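Local coordinates for enoyl-CoA hydratase/isomerase (PDB 4KPK), which probably acts as an isomerase of the crotonase-like enoyl-CoA hydratase/isomerase family, at residues D157-N162 with Q213-I218; I138-G143 with D221-A226; V66-M71 with N121-L126; T29-L34 with E76-N81; F167-V172 with E202-Q207. One frame throughout, in Å; residues are numbered along the deposited sequence.

Interaction 1: D157-N162 with Q213-I218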
# COMPACT_ATOMS: atom_id res chain seq x y z
N ASP A 157 -3.40 -3.62 -16.17
CA ASP A 157 -2.16 -2.94 -15.80
C ASP A 157 -2.38 -1.38 -15.83
O ASP A 157 -1.76 -0.65 -15.02
CB ASP A 157 -1.04 -3.38 -16.73
CG ASP A 157 -0.72 -4.90 -16.62
OD1 ASP A 157 -0.57 -5.42 -15.49
OD2 ASP A 157 -0.60 -5.58 -17.68
N ILE A 158 -3.21 -0.92 -16.75
CA ILE A 158 -3.54 0.52 -16.95
C ILE A 158 -5.03 0.63 -17.13
O ILE A 158 -5.61 -0.14 -17.87
CB ILE A 158 -2.83 1.18 -18.14
CG1 ILE A 158 -1.32 1.35 -17.86
CG2 ILE A 158 -3.35 2.59 -18.37
CD1 ILE A 158 -0.47 0.63 -18.84
N ALA A 159 -5.63 1.58 -16.39
CA ALA A 159 -7.04 1.91 -16.46
C ALA A 159 -7.26 3.45 -16.56
O ALA A 159 -6.67 4.29 -15.79
CB ALA A 159 -7.76 1.35 -15.25
N ILE A 160 -8.11 3.81 -17.51
CA ILE A 160 -8.48 5.21 -17.78
C ILE A 160 -9.98 5.26 -17.78
O ILE A 160 -10.62 4.35 -18.33
CB ILE A 160 -7.96 5.62 -19.16
CG1 ILE A 160 -6.51 5.22 -19.24
CG2 ILE A 160 -8.11 7.13 -19.39
CD1 ILE A 160 -5.94 5.27 -20.62
N ALA A 161 -10.55 6.20 -17.07
CA ALA A 161 -12.00 6.35 -17.02
C ALA A 161 -12.41 7.79 -17.48
O ALA A 161 -11.56 8.66 -17.47
CB ALA A 161 -12.53 6.08 -15.64
N ASN A 162 -13.68 7.99 -17.90
CA ASN A 162 -14.22 9.35 -18.19
C ASN A 162 -14.69 9.98 -16.90
O ASN A 162 -14.61 9.35 -15.84
CB ASN A 162 -15.31 9.35 -19.27
CG ASN A 162 -16.61 8.69 -18.85
OD1 ASN A 162 -16.81 8.25 -17.71
ND2 ASN A 162 -17.51 8.61 -19.80
N GLN A 213 -6.19 5.11 -6.80
CA GLN A 213 -5.40 4.43 -7.83
C GLN A 213 -6.16 3.29 -8.44
O GLN A 213 -5.56 2.48 -9.08
CB GLN A 213 -4.02 3.92 -7.32
CG GLN A 213 -3.04 5.02 -6.96
CD GLN A 213 -1.66 4.51 -6.58
OE1 GLN A 213 -1.06 3.68 -7.27
NE2 GLN A 213 -1.14 5.02 -5.47
N ILE A 214 -7.48 3.26 -8.30
CA ILE A 214 -8.30 2.33 -9.09
C ILE A 214 -8.11 2.63 -10.59
O ILE A 214 -8.06 1.71 -11.44
CB ILE A 214 -9.79 2.43 -8.64
CG1 ILE A 214 -10.00 1.81 -7.27
CG2 ILE A 214 -10.72 1.82 -9.67
CD1 ILE A 214 -9.74 0.31 -7.23
N ILE A 215 -7.97 3.94 -10.92
CA ILE A 215 -7.65 4.31 -12.29
C ILE A 215 -6.37 5.08 -12.26
O ILE A 215 -5.93 5.47 -11.19
CB ILE A 215 -8.78 5.02 -12.96
CG1 ILE A 215 -9.05 6.44 -12.36
CG2 ILE A 215 -10.00 4.13 -12.95
CD1 ILE A 215 -10.38 7.02 -12.76
N HIS A 216 -5.75 5.17 -13.43
CA HIS A 216 -4.48 5.89 -13.67
C HIS A 216 -4.69 7.27 -14.31
O HIS A 216 -3.86 8.13 -14.15
CB HIS A 216 -3.54 5.05 -14.54
CG HIS A 216 -3.22 3.71 -13.93
ND1 HIS A 216 -2.26 3.54 -12.97
CD2 HIS A 216 -3.79 2.50 -14.11
CE1 HIS A 216 -2.23 2.27 -12.59
NE2 HIS A 216 -3.18 1.63 -13.25
N ASP A 217 -5.81 7.50 -14.99
CA ASP A 217 -6.02 8.77 -15.74
C ASP A 217 -7.53 9.01 -15.89
O ASP A 217 -8.31 8.05 -15.87
CB ASP A 217 -5.38 8.69 -17.15
CG ASP A 217 -5.28 10.08 -17.87
OD1 ASP A 217 -4.98 11.10 -17.21
OD2 ASP A 217 -5.47 10.16 -19.13
N ILE A 218 -7.93 10.26 -16.04
CA ILE A 218 -9.29 10.63 -16.30
C ILE A 218 -9.32 11.45 -17.60
O ILE A 218 -8.61 12.46 -17.73
CB ILE A 218 -9.86 11.51 -15.18
CG1 ILE A 218 -9.90 10.80 -13.80
CG2 ILE A 218 -11.25 12.01 -15.54
CD1 ILE A 218 -10.41 11.69 -12.66
O HOH W 1 -1.68 -1.34 -12.68
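The last strand pairing of the mixed sheet, strand 158-161 running parallel to the short strand 217-218, is tied together around A159 and H216. H216 N gives A159 O a nearly straight bond of 2.7 Å (164°), and D217 N adds a weak one of 3.4 Å to the same oxygen. One step on, A161 N reaches D217 O at 3.1 Å, where the crotonase-like sheet ends within this chain. On one side I160 and D217 stand side by side, with CG2 of I160 3.9 Å from D217 CB, beneath helix 222-235. On the other, I215 CD1 rests 3.7 Å from A161 CB, facing helix 206-212. The H216 ring, its CG turned beside the backbone N (chi1 -58°), runs back along the strand and brings CD2 edge-on to A159 N at 3.1 Å. Replacing H216 by an alanine would probably open a gap beside the I158-A159 backbone and deprive R192 of the second subunit of its weak bond to NE2. D157, just before the strand, forms salt bridges with K245 and R195 of the second subunit.

Interaction 2: I138-G143 with D221-A226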
# COMPACT_ATOMS: atom_id res chain seq x y z
N ILE A 138 -4.78 -2.68 -21.00
CA ILE A 138 -5.28 -1.30 -20.79
C ILE A 138 -6.79 -1.46 -20.77
O ILE A 138 -7.34 -1.98 -21.72
CB ILE A 138 -4.91 -0.36 -21.98
CG1 ILE A 138 -3.39 -0.38 -22.13
CG2 ILE A 138 -5.36 1.12 -21.73
CD1 ILE A 138 -2.86 0.29 -23.33
N THR A 139 -7.43 -1.03 -19.68
CA THR A 139 -8.89 -0.91 -19.62
C THR A 139 -9.40 0.58 -19.68
O THR A 139 -8.94 1.44 -18.95
CB THR A 139 -9.42 -1.67 -18.39
OG1 THR A 139 -9.03 -3.05 -18.53
CG2 THR A 139 -10.95 -1.63 -18.24
N LEU A 140 -10.37 0.84 -20.58
CA LEU A 140 -11.00 2.15 -20.81
C LEU A 140 -12.45 2.16 -20.31
O LEU A 140 -13.30 1.47 -20.84
CB LEU A 140 -11.00 2.46 -22.29
CG LEU A 140 -9.71 2.34 -23.11
CD1 LEU A 140 -9.95 2.78 -24.56
CD2 LEU A 140 -8.64 3.17 -22.43
N VAL A 141 -12.74 2.91 -19.26
CA VAL A 141 -13.99 2.77 -18.53
C VAL A 141 -14.84 4.05 -18.66
O VAL A 141 -14.40 5.08 -18.22
CB VAL A 141 -13.74 2.53 -17.03
CG1 VAL A 141 -15.06 2.39 -16.29
CG2 VAL A 141 -12.85 1.30 -16.78
N GLN A 142 -15.99 3.96 -19.34
CA GLN A 142 -16.98 5.05 -19.45
C GLN A 142 -18.15 4.74 -18.51
O GLN A 142 -18.48 3.54 -18.27
CB GLN A 142 -17.45 5.22 -20.93
CG GLN A 142 -18.57 4.32 -21.45
CD GLN A 142 -18.17 2.82 -21.67
OE1 GLN A 142 -17.12 2.36 -21.23
NE2 GLN A 142 -19.05 2.07 -22.31
N GLY A 143 -18.74 5.80 -17.92
CA GLY A 143 -19.79 5.66 -16.91
C GLY A 143 -19.71 4.53 -15.85
O GLY A 143 -18.68 4.28 -15.23
N ASP A 221 -12.09 11.67 -23.55
CA ASP A 221 -11.77 11.07 -24.81
C ASP A 221 -10.88 9.90 -24.49
O ASP A 221 -9.68 10.06 -24.39
CB ASP A 221 -11.06 12.08 -25.70
CG ASP A 221 -10.92 11.59 -27.11
OD1 ASP A 221 -10.94 10.34 -27.41
OD2 ASP A 221 -10.81 12.48 -27.97
N LEU A 222 -11.51 8.74 -24.31
CA LEU A 222 -10.82 7.53 -23.88
C LEU A 222 -9.80 7.02 -24.93
O LEU A 222 -8.71 6.58 -24.55
CB LEU A 222 -11.86 6.45 -23.51
CG LEU A 222 -12.66 6.84 -22.27
CD1 LEU A 222 -13.92 6.00 -22.04
CD2 LEU A 222 -11.78 6.91 -21.05
N ASP A 223 -10.14 7.19 -26.21
CA ASP A 223 -9.27 6.81 -27.36
C ASP A 223 -8.00 7.68 -27.44
O ASP A 223 -6.91 7.16 -27.49
CB ASP A 223 -10.05 6.89 -28.69
CG ASP A 223 -10.95 5.67 -28.93
OD1 ASP A 223 -11.08 4.81 -28.03
OD2 ASP A 223 -11.53 5.55 -30.03
N ALA A 224 -8.15 8.99 -27.39
CA ALA A 224 -7.00 9.85 -27.29
C ALA A 224 -6.19 9.52 -26.03
O ALA A 224 -4.97 9.53 -26.06
CB ALA A 224 -7.42 11.31 -27.29
N ALA A 225 -6.86 9.24 -24.91
CA ALA A 225 -6.12 9.02 -23.66
C ALA A 225 -5.25 7.72 -23.71
O ALA A 225 -4.17 7.66 -23.08
CB ALA A 225 -7.06 9.00 -22.45
N ALA A 226 -5.73 6.72 -24.47
CA ALA A 226 -5.06 5.42 -24.54
C ALA A 226 -3.86 5.45 -25.50
O ALA A 226 -2.92 4.67 -25.34
CB ALA A 226 -6.04 4.31 -24.93
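The D223 carboxylate reaches back to L140, whose CD1 lies 4.2 Å from D223 OD1, the two side chains crossing at about a right angle. A second carboxylate, that of the N-cap residue D221, is met from above its plane by A224 N, while the Q142 amide turns elsewhere and donates through NE2 to G93 O. The contact is helix-on-sheet packing in the crotonase-like fold: the first turn of helix 222-235 lies along strand 137-141, roughly antiparallel to it (156°), with the short axes 9.4 Å apart. L140 and L222 carry most of the interface. CD2 of L140 touches A226 CB at 3.8 Å, its CD1 comes to 4.0 Å from L222 O, and its CB faces L222 CB. L222 and A225 also touch I160, so the helix reaches strand 158-161 as well. L222 carries the contact toward the end of the strand: with CG beside the backbone N (chi1 -67°), its CD1 lies 4.0 Å from V141 O and 3.8 Å from Q142 CB.

Interaction 3: V66-M71 with N121-L126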
# COMPACT_ATOMS: atom_id res chain seq x y z
N VAL A 66 -22.65 -16.35 -19.39
CA VAL A 66 -22.24 -16.30 -20.75
C VAL A 66 -21.14 -15.22 -20.97
O VAL A 66 -20.13 -15.53 -21.54
CB VAL A 66 -23.48 -16.06 -21.67
CG1 VAL A 66 -23.05 -15.73 -23.11
CG2 VAL A 66 -24.42 -17.27 -21.65
N MSE A 67 -21.36 -13.97 -20.53
CA MSE A 67 -20.33 -12.92 -20.55
C MSE A 67 -19.04 -13.39 -19.94
O MSE A 67 -17.99 -13.18 -20.51
CB MSE A 67 -20.76 -11.73 -19.73
CG MSE A 67 -19.73 -10.61 -19.62
SE MSE A 67 -20.21 -9.23 -20.96
CE MSE A 67 -21.82 -8.53 -20.12
N ILE A 68 -19.12 -13.99 -18.76
CA ILE A 68 -17.95 -14.50 -18.03
C ILE A 68 -17.21 -15.45 -18.96
O ILE A 68 -16.02 -15.29 -19.20
CB ILE A 68 -18.33 -15.26 -16.72
CG1 ILE A 68 -19.01 -14.35 -15.68
CG2 ILE A 68 -17.14 -15.95 -16.11
CD1 ILE A 68 -18.41 -13.00 -15.58
N SER A 69 -17.95 -16.38 -19.55
CA SER A 69 -17.31 -17.44 -20.34
C SER A 69 -16.74 -16.91 -21.64
O SER A 69 -15.62 -17.28 -22.08
CB SER A 69 -18.29 -18.60 -20.60
OG SER A 69 -17.98 -19.21 -21.84
N GLU A 70 -17.48 -16.01 -22.27
CA GLU A 70 -16.98 -15.38 -23.48
C GLU A 70 -15.68 -14.63 -23.21
O GLU A 70 -14.77 -14.64 -24.01
CB GLU A 70 -18.07 -14.50 -24.08
CG GLU A 70 -19.23 -15.32 -24.60
CD GLU A 70 -20.12 -14.61 -25.59
OE1 GLU A 70 -20.11 -13.36 -25.67
OE2 GLU A 70 -20.86 -15.32 -26.28
N MSE A 71 -15.57 -13.99 -22.06
CA MSE A 71 -14.37 -13.21 -21.73
C MSE A 71 -13.19 -14.12 -21.55
O MSE A 71 -12.10 -13.80 -22.04
CB MSE A 71 -14.66 -12.38 -20.48
CG MSE A 71 -15.31 -11.04 -20.89
SE MSE A 71 -15.68 -9.96 -19.28
CE MSE A 71 -16.73 -8.45 -20.01
N ASN A 121 -15.96 -20.08 -9.14
CA ASN A 121 -14.68 -20.49 -9.61
C ASN A 121 -14.46 -20.07 -11.02
O ASN A 121 -13.35 -19.76 -11.37
CB ASN A 121 -14.40 -22.00 -9.53
CG ASN A 121 -14.10 -22.49 -8.13
OD1 ASN A 121 -13.53 -21.80 -7.29
ND2 ASN A 121 -14.45 -23.75 -7.89
N GLU A 122 -15.50 -20.04 -11.83
CA GLU A 122 -15.34 -19.50 -13.18
C GLU A 122 -15.04 -17.99 -13.20
O GLU A 122 -14.22 -17.55 -13.99
CB GLU A 122 -16.56 -19.81 -14.06
CG GLU A 122 -16.64 -21.31 -14.31
CD GLU A 122 -15.33 -21.88 -14.88
OE1 GLU A 122 -15.11 -21.76 -16.11
OE2 GLU A 122 -14.50 -22.42 -14.08
N LEU A 123 -15.72 -17.23 -12.35
CA LEU A 123 -15.45 -15.80 -12.23
C LEU A 123 -14.04 -15.65 -11.71
O LEU A 123 -13.27 -14.77 -12.16
CB LEU A 123 -16.44 -15.12 -11.30
CG LEU A 123 -16.27 -13.60 -11.35
CD1 LEU A 123 -16.29 -13.04 -12.74
CD2 LEU A 123 -17.27 -12.89 -10.42
N ALA A 124 -13.63 -16.56 -10.81
CA ALA A 124 -12.25 -16.45 -10.27
C ALA A 124 -11.16 -16.76 -11.30
O ALA A 124 -10.09 -16.12 -11.30
CB ALA A 124 -12.06 -17.28 -9.04
N ARG A 125 -11.45 -17.74 -12.14
CA ARG A 125 -10.59 -18.11 -13.27
C ARG A 125 -10.49 -16.94 -14.28
O ARG A 125 -9.41 -16.60 -14.76
CB ARG A 125 -11.16 -19.38 -13.95
CG ARG A 125 -10.44 -19.86 -15.20
CD ARG A 125 -11.11 -21.12 -15.82
NE ARG A 125 -10.28 -21.71 -16.88
CZ ARG A 125 -9.13 -22.40 -16.67
NH1 ARG A 125 -8.64 -22.58 -15.45
NH2 ARG A 125 -8.46 -22.90 -17.69
N LEU A 126 -11.61 -16.33 -14.60
CA LEU A 126 -11.58 -15.04 -15.40
C LEU A 126 -10.62 -13.97 -14.82
O LEU A 126 -9.71 -13.54 -15.48
CB LEU A 126 -12.99 -14.47 -15.55
CG LEU A 126 -13.08 -13.10 -16.27
CD1 LEU A 126 -12.29 -13.14 -17.57
CD2 LEU A 126 -14.49 -12.63 -16.48
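The helical segments 66-71 and 121-126 run in the same general direction, their short axes 9.6 Å apart and 36° from parallel, with I68 and L123 the nearest pair of CA atoms. I68 points between the two leucines of the other helix. Its CD1 meets L123 CD1 closely, at 3.5 Å, where the side chains cross at about a right angle, and it also lies 4.0 Å from L126 CD2. Its other branch, CG2, faces the backbone at E122 O, 3.9 Å away. The contact belongs to the helical layer of the crotonase-like fold, where helix 65-80 has strands 41-46 and 49-54 on another side. An alanine in place of I68 would probably leave a gap between L123 and L126 and free both leucines to shift. L126, with CG opposite the backbone N (chi1 176°), extends its CD1 to within 3.8 Å of M71 CB. M71 is a selenomethionine, and its extended chain continues toward M52 and L54. N121 lies beside the third subunit, where its OD1 is hydrogen-bonded to S265 OG of that chain.

Interaction 4: T29-L34 with E76-N81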
# COMPACT_ATOMS: atom_id res chain seq x y z
N THR A 29 -10.19 -14.35 -40.55
CA THR A 29 -9.28 -14.78 -39.49
C THR A 29 -10.01 -15.45 -38.33
O THR A 29 -11.25 -15.34 -38.17
CB THR A 29 -8.53 -13.58 -38.90
OG1 THR A 29 -9.49 -12.66 -38.35
CG2 THR A 29 -7.72 -12.86 -39.98
N GLN A 30 -9.24 -16.15 -37.50
CA GLN A 30 -9.80 -16.76 -36.30
C GLN A 30 -10.46 -15.72 -35.37
O GLN A 30 -11.50 -15.96 -34.76
CB GLN A 30 -8.72 -17.56 -35.59
CG GLN A 30 -8.32 -18.79 -36.41
CD GLN A 30 -9.42 -19.85 -36.42
OE1 GLN A 30 -10.10 -20.10 -37.41
NE2 GLN A 30 -9.61 -20.42 -35.31
N THR A 31 -9.86 -14.54 -35.29
CA THR A 31 -10.43 -13.42 -34.52
C THR A 31 -11.78 -12.95 -35.11
O THR A 31 -12.78 -12.81 -34.39
CB THR A 31 -9.44 -12.24 -34.52
OG1 THR A 31 -8.20 -12.70 -33.95
CG2 THR A 31 -10.01 -11.06 -33.72
N GLU A 32 -11.80 -12.68 -36.40
CA GLU A 32 -13.05 -12.34 -37.11
C GLU A 32 -14.13 -13.43 -36.91
O GLU A 32 -15.29 -13.12 -36.70
CB GLU A 32 -12.75 -12.11 -38.57
CG GLU A 32 -11.89 -10.88 -38.82
CD GLU A 32 -11.42 -10.76 -40.27
OE1 GLU A 32 -11.19 -11.78 -40.98
OE2 GLU A 32 -11.31 -9.61 -40.72
N ILE A 33 -13.74 -14.70 -36.87
CA ILE A 33 -14.73 -15.77 -36.66
C ILE A 33 -15.21 -15.73 -35.23
O ILE A 33 -16.41 -15.85 -34.95
CB ILE A 33 -14.17 -17.17 -37.00
CG1 ILE A 33 -14.00 -17.32 -38.52
CG2 ILE A 33 -15.07 -18.28 -36.47
CD1 ILE A 33 -12.96 -18.39 -38.91
N LEU A 34 -14.29 -15.54 -34.30
CA LEU A 34 -14.69 -15.50 -32.91
C LEU A 34 -15.62 -14.25 -32.71
O LEU A 34 -16.73 -14.37 -32.23
CB LEU A 34 -13.44 -15.48 -32.04
CG LEU A 34 -13.56 -15.48 -30.52
CD1 LEU A 34 -14.46 -16.59 -29.97
CD2 LEU A 34 -12.16 -15.59 -29.96
N GLU A 76 -8.14 -16.40 -23.72
CA GLU A 76 -7.32 -17.56 -24.15
C GLU A 76 -6.96 -17.36 -25.62
O GLU A 76 -5.83 -17.56 -26.00
CB GLU A 76 -8.00 -18.89 -23.89
CG GLU A 76 -7.51 -20.02 -24.80
CD GLU A 76 -6.02 -20.46 -24.66
OE1 GLU A 76 -5.08 -19.62 -24.46
OE2 GLU A 76 -5.78 -21.69 -24.80
N HIS A 77 -7.90 -16.87 -26.43
CA HIS A 77 -7.57 -16.57 -27.82
C HIS A 77 -6.36 -15.64 -28.00
O HIS A 77 -5.43 -15.95 -28.75
CB HIS A 77 -8.78 -16.00 -28.50
CG HIS A 77 -8.54 -15.60 -29.90
ND1 HIS A 77 -8.36 -16.51 -30.91
CD2 HIS A 77 -8.48 -14.37 -30.48
CE1 HIS A 77 -8.18 -15.87 -32.05
NE2 HIS A 77 -8.22 -14.57 -31.81
N PHE A 78 -6.32 -14.54 -27.29
CA PHE A 78 -5.26 -13.55 -27.52
C PHE A 78 -3.93 -13.89 -26.81
O PHE A 78 -2.84 -13.49 -27.25
CB PHE A 78 -5.75 -12.13 -27.17
CG PHE A 78 -6.69 -11.52 -28.21
CD1 PHE A 78 -6.32 -11.44 -29.56
CD2 PHE A 78 -7.93 -10.97 -27.84
CE1 PHE A 78 -7.16 -10.88 -30.50
CE2 PHE A 78 -8.76 -10.37 -28.80
CZ PHE A 78 -8.38 -10.33 -30.13
N LYS A 79 -4.00 -14.64 -25.73
CA LYS A 79 -2.80 -15.10 -25.10
C LYS A 79 -1.99 -15.96 -26.09
O LYS A 79 -0.80 -15.78 -26.18
CB LYS A 79 -3.10 -15.90 -23.85
CG LYS A 79 -1.81 -16.37 -23.22
CD LYS A 79 -2.02 -17.13 -21.92
CE LYS A 79 -0.69 -17.77 -21.53
NZ LYS A 79 -0.65 -18.16 -20.11
N ARG A 80 -2.65 -16.87 -26.81
CA ARG A 80 -2.01 -17.74 -27.84
C ARG A 80 -1.37 -16.94 -28.99
O ARG A 80 -0.25 -17.23 -29.44
CB ARG A 80 -3.05 -18.68 -28.47
CG ARG A 80 -3.71 -19.68 -27.54
CD ARG A 80 -4.57 -20.69 -28.31
NE ARG A 80 -5.61 -20.08 -29.17
CZ ARG A 80 -6.95 -20.12 -28.97
NH1 ARG A 80 -7.48 -20.73 -27.92
NH2 ARG A 80 -7.76 -19.52 -29.84
N ASN A 81 -2.13 -15.93 -29.44
CA ASN A 81 -1.85 -15.14 -30.62
C ASN A 81 -0.54 -14.39 -30.55
O ASN A 81 -0.33 -13.58 -29.67
CB ASN A 81 -2.98 -14.16 -30.81
CG ASN A 81 -3.08 -13.69 -32.22
OD1 ASN A 81 -2.18 -13.06 -32.75
ND2 ASN A 81 -4.18 -13.98 -32.84
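H77 is the tightly held side chain of this contact, gripped at its edge and over one face by a helix that runs almost exactly antiparallel to its own (174°). T31 OG1 meets NE2 of H77 in the plane of the ring, at 2.8 Å, in a hydrogen bond that fixes how the imidazole is turned. Over one face lies CD2 of L34, 4.0 Å from the H77 ring centroid, a CH-pi contact shifted toward the CG side of the ring, with CD2 only 3.6 Å from H77 CG. H77 CG is anti to the backbone N (chi1 177°), which carries the ring toward the other helix, 11.6 Å away axis to axis. T31 also packs its CG2 4.0 Å from F78 CZ. The other flank is looser. Q30, exposed, offers its CB, 4.0 Å from H77 CE1, and R80 is poorly ordered. A capping box closes the N-terminal end of helix 30-37, with E32 N bonded to T29 OG1 and T29 N to E32 OE1. Beneath the pair lies strand 41-46, where L45 receives T31, F78 and N81 and C43 receives L34, while K135 donates to carbonyl oxygens at the C-terminal end of helix 65-80.

Interaction 5: F167-V172 with E202-Q207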
# COMPACT_ATOMS: atom_id res chain seq x y z
N PHE A 167 -18.42 4.05 -9.44
CA PHE A 167 -17.98 2.79 -8.80
C PHE A 167 -18.71 2.56 -7.49
O PHE A 167 -19.11 3.51 -6.81
CB PHE A 167 -16.45 2.79 -8.56
CG PHE A 167 -15.69 3.20 -9.75
CD1 PHE A 167 -15.27 2.27 -10.68
CD2 PHE A 167 -15.44 4.56 -9.98
CE1 PHE A 167 -14.59 2.69 -11.82
CE2 PHE A 167 -14.77 4.97 -11.08
CZ PHE A 167 -14.36 4.05 -12.03
N CYS A 168 -18.82 1.30 -7.11
CA CYS A 168 -19.67 0.89 -6.01
C CYS A 168 -19.33 -0.56 -5.71
O CYS A 168 -19.37 -1.41 -6.61
CB CYS A 168 -21.15 0.98 -6.47
SG CYS A 168 -22.38 0.98 -5.17
N LEU A 169 -19.01 -0.87 -4.46
CA LEU A 169 -18.95 -2.29 -4.00
C LEU A 169 -20.21 -2.64 -3.16
O LEU A 169 -20.22 -2.50 -1.93
CB LEU A 169 -17.70 -2.51 -3.17
CG LEU A 169 -16.39 -2.36 -3.93
CD1 LEU A 169 -15.41 -1.42 -3.23
CD2 LEU A 169 -15.82 -3.77 -4.19
N SER A 170 -21.25 -3.12 -3.85
CA SER A 170 -22.64 -3.18 -3.35
C SER A 170 -23.05 -4.47 -2.63
O SER A 170 -24.19 -4.54 -2.13
CB SER A 170 -23.61 -3.11 -4.56
OG SER A 170 -23.30 -2.06 -5.41
N GLU A 171 -22.20 -5.49 -2.67
CA GLU A 171 -22.62 -6.83 -2.26
C GLU A 171 -23.26 -6.90 -0.90
O GLU A 171 -24.25 -7.60 -0.76
CB GLU A 171 -21.43 -7.78 -2.26
CG GLU A 171 -21.12 -8.37 -3.61
CD GLU A 171 -20.54 -7.38 -4.60
OE1 GLU A 171 -20.12 -6.25 -4.22
OE2 GLU A 171 -20.47 -7.81 -5.77
N VAL A 172 -22.71 -6.18 0.11
CA VAL A 172 -23.26 -6.25 1.46
C VAL A 172 -24.67 -5.67 1.54
O VAL A 172 -25.36 -5.94 2.52
CB VAL A 172 -22.37 -5.65 2.59
CG1 VAL A 172 -21.04 -6.38 2.65
CG2 VAL A 172 -22.17 -4.12 2.48
N GLU A 202 -20.90 2.47 -0.48
CA GLU A 202 -21.16 3.76 -1.09
C GLU A 202 -20.62 3.84 -2.50
O GLU A 202 -19.67 3.13 -2.89
CB GLU A 202 -20.62 4.89 -0.22
CG GLU A 202 -19.12 4.94 -0.13
CD GLU A 202 -18.65 5.73 1.08
OE1 GLU A 202 -18.70 7.01 1.03
OE2 GLU A 202 -18.25 5.07 2.06
N ARG A 203 -21.26 4.72 -3.27
CA ARG A 203 -20.84 5.04 -4.61
C ARG A 203 -19.63 5.92 -4.48
O ARG A 203 -19.53 6.66 -3.52
CB ARG A 203 -21.96 5.78 -5.37
CG ARG A 203 -22.18 5.20 -6.77
CD ARG A 203 -23.39 5.87 -7.44
NE ARG A 203 -24.61 5.45 -6.77
CZ ARG A 203 -25.42 4.49 -7.18
NH1 ARG A 203 -25.17 3.82 -8.30
NH2 ARG A 203 -26.50 4.18 -6.47
N PHE A 204 -18.70 5.83 -5.43
CA PHE A 204 -17.60 6.79 -5.52
C PHE A 204 -17.32 7.17 -6.96
O PHE A 204 -17.79 6.48 -7.87
CB PHE A 204 -16.36 6.37 -4.72
CG PHE A 204 -15.70 5.09 -5.18
CD1 PHE A 204 -16.02 3.89 -4.58
CD2 PHE A 204 -14.66 5.13 -6.08
CE1 PHE A 204 -15.35 2.71 -4.93
CE2 PHE A 204 -14.00 3.97 -6.47
CZ PHE A 204 -14.35 2.75 -5.89
N ASP A 205 -16.70 8.34 -7.14
CA ASP A 205 -16.59 8.95 -8.45
C ASP A 205 -15.19 8.79 -9.04
O ASP A 205 -14.34 8.13 -8.48
CB ASP A 205 -17.10 10.44 -8.47
CG ASP A 205 -16.22 11.43 -7.72
OD1 ASP A 205 -15.04 11.17 -7.42
OD2 ASP A 205 -16.73 12.53 -7.42
N ALA A 206 -15.01 9.36 -10.22
CA ALA A 206 -13.83 9.20 -11.00
C ALA A 206 -12.63 9.75 -10.25
O ALA A 206 -11.56 9.17 -10.26
CB ALA A 206 -14.00 9.97 -12.32
N GLN A 207 -12.81 10.92 -9.63
CA GLN A 207 -11.69 11.59 -9.02
C GLN A 207 -11.20 10.77 -7.83
O GLN A 207 -10.03 10.64 -7.60
CB GLN A 207 -12.13 12.97 -8.55
CG GLN A 207 -11.07 13.71 -7.78
CD GLN A 207 -9.77 13.85 -8.54
OE1 GLN A 207 -9.77 14.13 -9.76
NE2 GLN A 207 -8.63 13.67 -7.84
O HOH W 2 -18.41 0.88 -2.42
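F167 and F204 face each other in a small, weakly bonded two-stranded antiparallel sheet, as a hydrogen-bonded pair: F204 N donates to F167 O at 2.7 Å and F167 N to F204 O at 3.0 Å. The side chains of both fall on the same face. CB of F167 sits over the F204 ring, 3.5 Å from its centroid in a CH-pi contact, and is 3.4 Å from F204 CZ. The two rings are nearly parallel (23°) but slid apart, with centroids separated by 5.4 Å, so they hardly overlap. F204 takes the less common first torsion that puts CG between the backbone N and the carbonyl carbon (chi1 63°), which folds its ring back over F167. Outside this pair, L150 packs against F167 and L169, and the ring of Y197 meets F204. D205 caps the following helix through K208 N, and E202 is held by T200 and a salt bridge to R196. Beyond the paired residues a water bridges the two segments, accepting from L169 N at 2.8 Å and donating to E202 O at 2.6 Å.

Overall arrangement
From the N terminus, 29-34 opens interaction 4 and 66-71 opens interaction 3 before 76-81 closes the first and 121-126 the second; the two loops therefore cross, sharing helix 65-80. The other three contacts are nested: 138-143 opens interaction 2, 157-162 interaction 1 and 167-172 interaction 5, which 202-207, 213-218 and 221-226 then close in reverse order. Interactions 1 and 2 touch through neighbouring strands 137-141 and 158-161, and interaction 5 meets interaction 1 where A206 packs against I215 and I218. The crossed pair thus joins the N-terminal helix, helix 65-80 and helix 113-132, while the nested set ties the sheet's far edge to helix 222-235 and the small two-stranded sheet.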